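Local coordinates for VOC domain-containing protein (Streptococcus mutans, PDB 3L7T), which binds zinc and belongs to the glyoxalase/bleomycin resistance/dioxygenase superfamily, possibly acting as a lactoylglutathione lyase, at the interface of chains A and B. Numbering follows the deposited sequence. Chains: chain A/B, Putative uncharacterized protein.

The interface of chains A and B. Residues chain A 9-11, 82, 84; chain B 82-84.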
loop_
_atom_site.group_PDB
_atom_site.type_symbol
_atom_site.label_atom_id
_atom_site.label_comp_id
_atom_site.label_asym_id
_atom_site.label_seq_id
_atom_site.Cartn_x
_atom_site.Cartn_y
_atom_site.Cartn_z
ATOM N N VAL A 9 -1.503 3.476 -5.421
ATOM C CA VAL A 9 -1.024 2.341 -4.641
ATOM C C VAL A 9 -1.247 1.155 -5.555
ATOM O O VAL A 9 -2.301 1.060 -6.187
ATOM C CB VAL A 9 -1.910 2.121 -3.403
ATOM C CG1 VAL A 9 -1.257 1.083 -2.484
ATOM C CG2 VAL A 9 -2.033 3.444 -2.618
ATOM N N ALA A 10 -0.239 0.306 -5.665
ATOM C CA ALA A 10 -0.301 -0.858 -6.561
ATOM C C ALA A 10 -0.355 -2.113 -5.723
ATOM O O ALA A 10 0.130 -2.144 -4.588
ATOM C CB ALA A 10 0.918 -0.878 -7.452
ATOM N N LEU A 11 -1.000 -3.138 -6.270
ATOM C CA LEU A 11 -1.050 -4.405 -5.567
ATOM C C LEU A 11 -1.077 -5.498 -6.581
ATOM O O LEU A 11 -1.396 -5.263 -7.762
ATOM C CB LEU A 11 -2.272 -4.471 -4.655
ATOM C CG LEU A 11 -3.667 -4.376 -5.259
ATOM C CD1 LEU A 11 -4.216 -5.776 -5.410
ATOM C CD2 LEU A 11 -4.580 -3.571 -4.343
ATOM N N LEU A 82 4.641 -2.828 2.124
ATOM C CA LEU A 82 3.280 -2.383 2.346
ATOM C C LEU A 82 2.364 -3.447 2.905
ATOM O O LEU A 82 2.356 -4.588 2.439
ATOM C CB LEU A 82 2.691 -1.804 1.071
ATOM C CG LEU A 82 3.436 -0.598 0.539
ATOM C CD1 LEU A 82 3.114 -0.423 -0.957
ATOM C CD2 LEU A 82 2.984 0.641 1.306
ATOM N N HIS A 84 -1.249 -2.985 4.678
ATOM C CA HIS A 84 -2.686 -2.949 4.446
ATOM C C HIS A 84 -3.133 -1.552 4.036
ATOM O O HIS A 84 -2.333 -0.616 3.993
ATOM C CB HIS A 84 -3.479 -3.478 5.653
ATOM C CG HIS A 84 -3.563 -2.529 6.811
ATOM N ND1 HIS A 84 -2.892 -2.739 7.996
ATOM C CD2 HIS A 84 -4.308 -1.411 6.997
ATOM C CE1 HIS A 84 -3.184 -1.767 8.844
ATOM N NE2 HIS A 84 -4.010 -0.927 8.245
ATOM N N LEU B 82 -0.054 -5.681 -1.266
ATOM C CA LEU B 82 0.325 -4.342 -1.695
ATOM C C LEU B 82 1.764 -4.335 -2.182
ATOM O O LEU B 82 2.650 -4.969 -1.582
ATOM C CB LEU B 82 0.162 -3.360 -0.530
ATOM C CG LEU B 82 -1.294 -3.168 -0.143
ATOM C CD1 LEU B 82 -1.316 -2.414 1.188
ATOM C CD2 LEU B 82 -2.085 -2.420 -1.204
ATOM N N ARG B 83 1.973 -3.690 -3.321
ATOM C CA ARG B 83 3.169 -3.863 -4.084
ATOM C C ARG B 83 4.063 -2.619 -3.943
ATOM O O ARG B 83 5.210 -2.726 -3.510
ATOM C CB ARG B 83 2.805 -4.153 -5.540
ATOM C CG ARG B 83 4.009 -4.342 -6.421
ATOM C CD ARG B 83 3.631 -4.250 -7.897
ATOM N NE ARG B 83 4.766 -4.722 -8.688
ATOM C CZ ARG B 83 4.808 -4.709 -10.012
ATOM N NH1 ARG B 83 3.798 -4.188 -10.712
ATOM N NH2 ARG B 83 5.898 -5.144 -10.639
ATOM N N HIS B 84 3.574 -1.447 -4.333
ATOM C CA HIS B 84 4.399 -0.231 -4.176
ATOM C C HIS B 84 3.529 1.008 -4.110
ATOM O O HIS B 84 2.324 0.915 -4.226
ATOM C CB HIS B 84 5.425 -0.078 -5.301
ATOM C CG HIS B 84 4.819 0.149 -6.652
ATOM N ND1 HIS B 84 4.948 -0.758 -7.680
ATOM C CD2 HIS B 84 4.130 1.196 -7.159
ATOM C CE1 HIS B 84 4.320 -0.304 -8.746
ATOM N NE2 HIS B 84 3.790 0.867 -8.448
HETATM O O HOH W 1 0.746 -6.683 1.419
HETATM O O HOH W 2 5.414 -4.122 -0.424
#
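A:Ala10 is held against chain B through both polar backbone atoms. A:Ala10 N donates a nearly straight bond to B:His84 O (3.0 Å), and A:Ala10 O accepts from B:Arg83 N at 2.7 Å, a donor lying well above the carbonyl plane. The methyl CB of A:Ala10 sits over one face of the B:His84 imidazole, offset toward the rim, 3.5 Å from B:His84 NE2. The ring is brought to this methyl by a first torsion of 65°, which places CG between the backbone N and the carbonyl carbon.

Beside this strand pairing, the two Leu82 side chains meet at the dyad, back to back and tightly, CB of A:Leu82 lying 3.4 Å from CB of B:Leu82. In both, CG is anti to the carbonyl carbon (chi1 -61° and -67°), and each CD1 reaches past the other leucine to the backbone of the opposite His84. The B:Leu82 and A:Val9 side chains cross obliquely, B:Leu82 CD2 touching A:Val9 CG1 at 3.8 Å, with A:Leu11 close by. Two waters close the leucine pair: water 1 links A:Leu82 O to B:Leu82 N, and water 2 joins A:Leu82 N to B:Leu82 O.

Strand 5-12 of chain A thus runs antiparallel to strand 81-88 of chain B, continuing a sheet across the two-fold interface. His84 is a zinc ligand, and because His8, another, lies on strand 5-12, the pairing probably brings ligands of both chains together at a shared metal site.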